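Local coordinates for beta-ketoacyl synthase (Pseudomonas aeruginosa, PDB 4CW4), which catalyses the condensation of acetyl-CoA with malonyl-ACP to acetoacetyl-ACP, the primer that starts fatty acid synthesis, working as a homodimer, at residues F355-G360 and A445-E450; P408-T413 and N544-V549; V468-A473 and P500-I505. All coordinates share one frame; numbering follows the deposited sequence.

Interaction 1 (F355-G360 and A445-E450); sequences FGENCG and ANRVTE
Two side chains do most of the work here, Phe355 on the buried side and Arg447 on the watery one, where the loop 355-360 lies over the first turns of helix 444-461. The CB of Phe355 starts away from the helix, but CG stands anti to the carbonyl carbon and turns the ring back against it. Ring atom CE1 meets Arg447 O at 3.8 Å, with that oxygen at the ring edge, while CD1 lies 4.0 Å from Arg447 CB. The far tip, CZ, comes within 3.5 Å of Glu450 OE1, the ring and the extended acid chain crossing at roughly a right angle.

The other half is looser. Arg447 takes the crowded first torsion, its CG between backbone N and carbonyl carbon, then runs straight out to NE. NH1 donates to Asn358 OD1 over 3.1 Å; the bond is bent (141° at the hydrogen), and NH1 sits 62° out of the amide carbonyl plane, above it rather than along a lone pair. Asn358 ND2 bonds Arg353 O, holding the amide by its other branch. The stronger partner of the arginine is elsewhere: NE forms a salt bridge with Asp511. Exposed Glu357 gets no direct N-H from Arg447, its OE1 lying 4.3 Å from NH2 and well off the guanidinium plane. Two waters fill in, one joining OE1 to NH2, the other joining OE1 to NH1 and to Asn358 N.

On the tight side, Glu450 OE1 uses its anti lone pair to accept from Asn446 ND2 (3.0 Å, 165°) and also takes Gly440 N, while OE2 receives His439 N and Asn536 ND2. Four N-H donors around one buried carboxylate should favour its ionised form and hold the backbone at His439, a predicted catalytic residue, in place.

Interaction 2 (P408-T413 and N544-V549); sequences PGNYLT and NASGVV
The amide planes of Asn410 and Asn544 are nearly parallel, 14° apart, while their chains cross obliquely at the start of helix 409-425. Asn544 brings its amide over the first helical turn, so that OD1 approaches Asn410 CB at 3.3 Å and ND2 rests 3.5 Å from Gly409 CA, a close fit against a residue without a side chain. Asn544 ND2 itself donates to Asp397 OD1, which also receives Gly409 N.

Asn410 is turned along the helix, with CG anti to its backbone N (chi1 -164°), and ND2 reaches Thr413 OG1 at 2.9 Å. Thr413 holds that oxygen in the crowded position between backbone N and carbonyl carbon, which aims it at the strand; it donates to Ser546 OG over 2.8 Å. The same rotamer lays CG2 against the backbone of Asn544, 3.6 Å from its O. Asn536 OD1 bonds both Asn410 ND2 and Ser546 OG, so both hydroxyls and Asn410 ND2 are bonded within this cluster, while Asn410 OD1 takes a weak bond from Lys538 NZ.

Helix and strand run almost alongside, their short axes 7.2 Å apart and 16° from parallel, which lets Asn544 and Ser546 meet one helical face. Ala545, between them, points the opposite way and packs on Ala287, the residue after Cys286, the inferred active-site cysteine. Across the helix, Pro408, Tyr411 and Leu412 pack on the second subunit. Strand 543-550 thus has helix 409-425 on one face and, on the other, the Cys286-Ala287 segment leading into helix 288-301, consistent with the alpha-beta-alpha-beta-alpha layers of the thiolase fold.

Interaction 3 (V468-A473 and P500-I505); sequences VTAVKA and PGIKTI
This is a mixed polar and apolar contact between a strand-to-helix corner and a loop. Residues 468-473 leave strand 466-469 and enter helix 472-475; the loop 500-505 comes after helix 482-496, which links that strand to its parallel neighbour 517-519. At the strand end the contact is polar. Thr469 OG1, anti to its backbone N (chi1 -172°), donates to Pro500 O over 2.7 Å; the C=O···O angle is 133°, with the hydroxyl lifted 26° above the carbonyl plane. The hydroxyl also lies against the proline ring, 3.7 Å from CD. One step on, a water replaces direct pairing: it accepts from Ala470 N and donates to Gly501 O at 2.9 Å, bridging the two backbones.

Beyond it the contact turns apolar. Ile502 straddles the corner with two branches: CG1 stands anti to the carbonyl carbon and extends CD1 to Ala470 CB at 3.9 Å, while CG2, anti to the backbone N, meets Ala473 CB, also at 3.9 Å. Ile502 opens a type I beta turn to Ile505, and this turn carries Thr504 back toward the corner. There its methyl CG2 sits 3.7 Å from Ala473 O, and OG1 passes Ala473 CB to bond Ser352 O, its stronger partner.

Lys472 projects from the other side of the corner and bonds His439 O through NZ. Its spacing from the predicted catalytic His477 fits the Lys-x-x-x-Gly-His sequence of elongating ketosynthases, so the loop packs behind the segment that leads into the histidine part of the active site.

How the interactions relate
The segments come in the order 355-360, 408-413, 445-450, 468-473, 500-505, 544-549, so interactions 1 and 2 interleave and interaction 3 lies between the halves of interaction 2. All belong to the ketosynthase domain. Interactions 1 and 3, centres 13 Å apart, share one packed core: Phe355 CD2 meets Ile502 CD1 at 3.9 Å, and helix 444-461 leads into strand 466-469. The centre of interaction 2 lies about 18 Å from that of interaction 1 and 20 Å from that of interaction 3; it touches neither, yet Asn536 bonds Glu450, Asn410 and Ser546. His439, predicted to be catalytic and gripped at N by Glu450 and at O by Lys472, would tie interactions 1 and 3 to the active site.

Interaction 1 (F355-G360 and A445-E450)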
# COMPACT_ATOMS: atom_id res chain seq x y z
N PHE A 355 -0.99 -26.14 12.45
CA PHE A 355 -1.81 -26.93 13.37
C PHE A 355 -1.09 -28.09 14.05
O PHE A 355 -1.71 -28.80 14.83
CB PHE A 355 -3.11 -27.38 12.69
CG PHE A 355 -3.95 -26.22 12.25
CD1 PHE A 355 -4.58 -25.41 13.18
CD2 PHE A 355 -4.04 -25.89 10.92
CE1 PHE A 355 -5.29 -24.29 12.77
CE2 PHE A 355 -4.76 -24.80 10.50
CZ PHE A 355 -5.40 -24.00 11.43
N GLY A 356 0.22 -28.24 13.81
CA GLY A 356 1.03 -29.20 14.51
C GLY A 356 1.87 -28.55 15.57
O GLY A 356 1.78 -27.35 15.78
N GLU A 357 2.68 -29.34 16.27
CA GLU A 357 3.80 -28.76 17.01
C GLU A 357 4.56 -27.86 16.04
O GLU A 357 4.91 -28.27 14.94
CB GLU A 357 4.71 -29.84 17.60
CG GLU A 357 4.01 -30.78 18.57
CD GLU A 357 3.50 -30.08 19.81
OE1 GLU A 357 4.18 -29.15 20.29
OE2 GLU A 357 2.40 -30.44 20.29
N ASN A 358 4.77 -26.61 16.42
CA ASN A 358 5.34 -25.64 15.50
C ASN A 358 5.98 -24.47 16.24
O ASN A 358 5.94 -24.42 17.48
CB ASN A 358 4.30 -25.19 14.43
CG ASN A 358 3.07 -24.52 15.02
OD1 ASN A 358 3.12 -23.93 16.10
ND2 ASN A 358 1.96 -24.56 14.26
N CYS A 359 6.63 -23.58 15.49
CA CYS A 359 7.47 -22.57 16.13
C CYS A 359 7.72 -21.33 15.27
O CYS A 359 8.76 -20.67 15.41
CB CYS A 359 8.80 -23.20 16.54
SG CYS A 359 9.75 -23.93 15.17
N GLY A 360 6.74 -20.96 14.46
CA GLY A 360 6.82 -19.72 13.68
C GLY A 360 6.64 -19.97 12.20
O GLY A 360 6.80 -21.11 11.72
N ALA A 445 0.46 -19.49 18.52
CA ALA A 445 -0.70 -18.62 18.68
C ALA A 445 -1.75 -18.89 17.62
O ALA A 445 -2.94 -18.94 17.93
CB ALA A 445 -0.30 -17.15 18.63
N ASN A 446 -1.33 -19.07 16.37
CA ASN A 446 -2.31 -19.23 15.30
C ASN A 446 -3.05 -20.55 15.43
O ASN A 446 -4.26 -20.62 15.21
CB ASN A 446 -1.71 -19.15 13.90
CG ASN A 446 -2.80 -19.18 12.84
OD1 ASN A 446 -3.50 -18.18 12.64
ND2 ASN A 446 -3.01 -20.32 12.22
N ARG A 447 -2.35 -21.62 15.77
CA ARG A 447 -3.01 -22.92 15.74
C ARG A 447 -4.14 -22.98 16.76
O ARG A 447 -5.17 -23.58 16.50
CB ARG A 447 -2.00 -24.06 15.95
CG ARG A 447 -1.47 -24.19 17.37
CD ARG A 447 -0.32 -25.18 17.44
NE ARG A 447 -0.00 -25.52 18.83
CZ ARG A 447 1.22 -25.67 19.34
NH1 ARG A 447 2.30 -25.51 18.60
NH2 ARG A 447 1.35 -25.99 20.61
N VAL A 448 -3.95 -22.31 17.89
CA VAL A 448 -5.00 -22.24 18.91
C VAL A 448 -6.08 -21.21 18.52
O VAL A 448 -7.27 -21.55 18.46
CB VAL A 448 -4.40 -21.89 20.31
CG1 VAL A 448 -5.51 -21.60 21.33
CG2 VAL A 448 -3.52 -23.03 20.78
N THR A 449 -5.67 -19.97 18.27
CA THR A 449 -6.66 -18.93 18.02
C THR A 449 -7.49 -19.16 16.75
O THR A 449 -8.69 -18.91 16.76
CB THR A 449 -6.05 -17.51 17.98
OG1 THR A 449 -5.05 -17.43 16.95
CG2 THR A 449 -5.45 -17.19 19.28
N GLU A 450 -6.86 -19.63 15.68
CA GLU A 450 -7.60 -19.88 14.45
C GLU A 450 -8.51 -21.08 14.58
O GLU A 450 -9.65 -21.04 14.13
CB GLU A 450 -6.70 -20.03 13.23
CG GLU A 450 -7.53 -20.04 11.95
CD GLU A 450 -6.76 -20.16 10.64
OE1 GLU A 450 -5.58 -20.59 10.63
OE2 GLU A 450 -7.36 -19.89 9.58
O HOH W 1 3.34 -27.53 22.18
O HOH W 2 4.77 -26.64 19.45

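Interaction 2 (P408-T413 and N544-V549)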
# COMPACT_ATOMS: atom_id res chain seq x y z
N PRO A 408 -9.68 -10.15 17.76
CA PRO A 408 -11.00 -10.75 17.55
C PRO A 408 -11.65 -10.52 16.19
O PRO A 408 -12.70 -11.12 15.97
CB PRO A 408 -11.86 -10.11 18.63
CG PRO A 408 -11.11 -9.01 19.18
CD PRO A 408 -9.68 -9.18 18.87
N GLY A 409 -11.07 -9.71 15.32
CA GLY A 409 -11.71 -9.38 14.06
C GLY A 409 -12.00 -10.60 13.19
O GLY A 409 -12.96 -10.63 12.43
N ASN A 410 -11.14 -11.61 13.28
CA ASN A 410 -11.31 -12.78 12.43
C ASN A 410 -12.57 -13.59 12.81
O ASN A 410 -13.10 -14.31 11.98
CB ASN A 410 -10.03 -13.63 12.46
CG ASN A 410 -9.93 -14.65 11.34
OD1 ASN A 410 -9.37 -15.71 11.57
ND2 ASN A 410 -10.38 -14.33 10.16
N TYR A 411 -13.09 -13.43 14.03
CA TYR A 411 -14.38 -14.03 14.37
C TYR A 411 -15.46 -13.49 13.44
O TYR A 411 -16.30 -14.22 12.93
CB TYR A 411 -14.77 -13.76 15.82
CG TYR A 411 -14.08 -14.63 16.84
CD1 TYR A 411 -12.85 -14.25 17.37
CD2 TYR A 411 -14.64 -15.83 17.27
CE1 TYR A 411 -12.20 -15.05 18.30
CE2 TYR A 411 -14.00 -16.63 18.20
CZ TYR A 411 -12.76 -16.23 18.71
OH TYR A 411 -12.09 -16.99 19.63
N LEU A 412 -15.42 -12.18 13.26
CA LEU A 412 -16.41 -11.47 12.46
C LEU A 412 -16.29 -11.82 10.97
O LEU A 412 -17.31 -12.06 10.32
CB LEU A 412 -16.27 -9.97 12.66
CG LEU A 412 -16.86 -9.39 13.95
CD1 LEU A 412 -16.29 -10.02 15.20
CD2 LEU A 412 -16.65 -7.89 13.98
N THR A 413 -15.07 -11.87 10.44
CA THR A 413 -14.91 -12.15 9.02
C THR A 413 -15.37 -13.57 8.69
O THR A 413 -16.05 -13.79 7.69
CB THR A 413 -13.48 -11.90 8.49
OG1 THR A 413 -12.54 -12.86 9.00
CG2 THR A 413 -12.98 -10.51 8.87
N ASN A 544 -7.77 -8.70 9.22
CA ASN A 544 -8.40 -10.02 9.08
C ASN A 544 -9.30 -10.00 7.86
O ASN A 544 -9.96 -9.00 7.60
CB ASN A 544 -9.28 -10.36 10.29
CG ASN A 544 -8.54 -10.23 11.61
OD1 ASN A 544 -7.83 -11.14 12.05
ND2 ASN A 544 -8.70 -9.08 12.26
N ALA A 545 -9.35 -11.11 7.14
CA ALA A 545 -10.26 -11.21 6.00
C ALA A 545 -10.65 -12.64 5.76
O ALA A 545 -9.86 -13.55 6.02
CB ALA A 545 -9.63 -10.62 4.73
N SER A 546 -11.88 -12.82 5.27
CA SER A 546 -12.33 -14.13 4.81
C SER A 546 -13.07 -13.97 3.50
O SER A 546 -13.89 -13.06 3.34
CB SER A 546 -13.25 -14.79 5.84
OG SER A 546 -12.63 -14.87 7.11
N GLY A 547 -12.75 -14.84 2.54
CA GLY A 547 -13.39 -14.82 1.24
C GLY A 547 -14.22 -16.05 0.95
O GLY A 547 -13.92 -17.14 1.46
N VAL A 548 -15.23 -15.89 0.10
CA VAL A 548 -16.12 -16.98 -0.30
C VAL A 548 -15.91 -17.27 -1.78
O VAL A 548 -16.08 -16.40 -2.64
CB VAL A 548 -17.60 -16.61 -0.05
CG1 VAL A 548 -18.51 -17.77 -0.43
CG2 VAL A 548 -17.81 -16.23 1.40
N VAL A 549 -15.57 -18.52 -2.08
CA VAL A 549 -15.35 -18.97 -3.45
C VAL A 549 -16.30 -20.13 -3.74
O VAL A 549 -16.38 -21.08 -2.96
CB VAL A 549 -13.89 -19.45 -3.67
CG1 VAL A 549 -13.61 -19.64 -5.16
CG2 VAL A 549 -12.89 -18.51 -3.03

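Interaction 3 (V468-A473 and P500-I505)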
# COMPACT_ATOMS: atom_id res chain seq x y z
N VAL A 468 -10.43 -28.86 6.72
CA VAL A 468 -9.45 -27.78 6.79
C VAL A 468 -8.17 -28.18 6.07
O VAL A 468 -7.64 -29.28 6.25
CB VAL A 468 -9.12 -27.43 8.27
CG1 VAL A 468 -8.01 -26.39 8.37
CG2 VAL A 468 -10.36 -26.96 9.01
N THR A 469 -7.64 -27.26 5.26
CA THR A 469 -6.37 -27.44 4.59
C THR A 469 -5.52 -26.18 4.81
O THR A 469 -6.06 -25.13 5.18
CB THR A 469 -6.58 -27.76 3.09
OG1 THR A 469 -5.33 -28.11 2.47
CG2 THR A 469 -7.24 -26.61 2.35
N ALA A 470 -4.20 -26.30 4.65
CA ALA A 470 -3.28 -25.21 4.98
C ALA A 470 -2.12 -25.13 3.97
O ALA A 470 -1.15 -25.86 4.06
CB ALA A 470 -2.75 -25.39 6.40
N VAL A 471 -2.28 -24.25 3.00
CA VAL A 471 -1.36 -24.21 1.87
C VAL A 471 0.06 -23.82 2.31
O VAL A 471 1.03 -24.19 1.65
CB VAL A 471 -1.86 -23.23 0.78
CG1 VAL A 471 -1.62 -21.78 1.20
CG2 VAL A 471 -1.22 -23.55 -0.57
N LYS A 472 0.19 -23.11 3.43
CA LYS A 472 1.52 -22.66 3.88
C LYS A 472 2.41 -23.82 4.30
O LYS A 472 3.63 -23.68 4.39
CB LYS A 472 1.41 -21.64 5.02
CG LYS A 472 0.76 -20.31 4.61
CD LYS A 472 0.61 -19.35 5.79
CE LYS A 472 -0.09 -18.05 5.40
NZ LYS A 472 -1.46 -18.28 4.88
N ALA A 473 1.82 -24.99 4.55
CA ALA A 473 2.64 -26.17 4.82
C ALA A 473 3.55 -26.48 3.64
O ALA A 473 4.69 -26.95 3.80
CB ALA A 473 1.74 -27.37 5.10
N PRO A 500 -5.84 -31.08 -0.09
CA PRO A 500 -4.45 -31.40 0.28
C PRO A 500 -4.29 -31.57 1.79
O PRO A 500 -4.84 -30.79 2.56
CB PRO A 500 -3.65 -30.20 -0.23
CG PRO A 500 -4.53 -29.56 -1.23
CD PRO A 500 -5.93 -29.78 -0.75
N GLY A 501 -3.56 -32.60 2.20
CA GLY A 501 -3.26 -32.79 3.60
C GLY A 501 -2.21 -31.81 4.10
O GLY A 501 -1.54 -31.14 3.32
N ILE A 502 -2.06 -31.74 5.41
CA ILE A 502 -0.96 -30.99 6.04
C ILE A 502 0.14 -32.03 6.27
O ILE A 502 0.24 -32.63 7.35
CB ILE A 502 -1.38 -30.29 7.34
CG1 ILE A 502 -2.67 -29.48 7.12
CG2 ILE A 502 -0.23 -29.42 7.83
CD1 ILE A 502 -3.17 -28.75 8.35
N LYS A 503 0.94 -32.28 5.25
CA LYS A 503 1.81 -33.47 5.26
C LYS A 503 3.03 -33.31 6.13
O LYS A 503 3.70 -34.29 6.44
CB LYS A 503 2.21 -33.85 3.83
CG LYS A 503 1.03 -34.26 3.01
CD LYS A 503 1.41 -34.65 1.60
CE LYS A 503 0.16 -34.93 0.84
NZ LYS A 503 0.23 -34.36 -0.51
N THR A 504 3.33 -32.08 6.53
CA THR A 504 4.49 -31.80 7.34
C THR A 504 4.31 -32.11 8.82
O THR A 504 5.29 -32.14 9.56
CB THR A 504 4.86 -30.33 7.23
OG1 THR A 504 3.70 -29.56 7.56
CG2 THR A 504 5.32 -29.99 5.82
N ILE A 505 3.07 -32.34 9.26
CA ILE A 505 2.81 -32.63 10.68
C ILE A 505 2.55 -34.11 10.90
O ILE A 505 2.09 -34.82 10.00
CB ILE A 505 1.66 -31.76 11.27
CG1 ILE A 505 0.29 -32.19 10.75
CG2 ILE A 505 1.93 -30.28 10.97
CD1 ILE A 505 -0.86 -31.47 11.44
O HOH W 3 -2.21 -28.31 3.61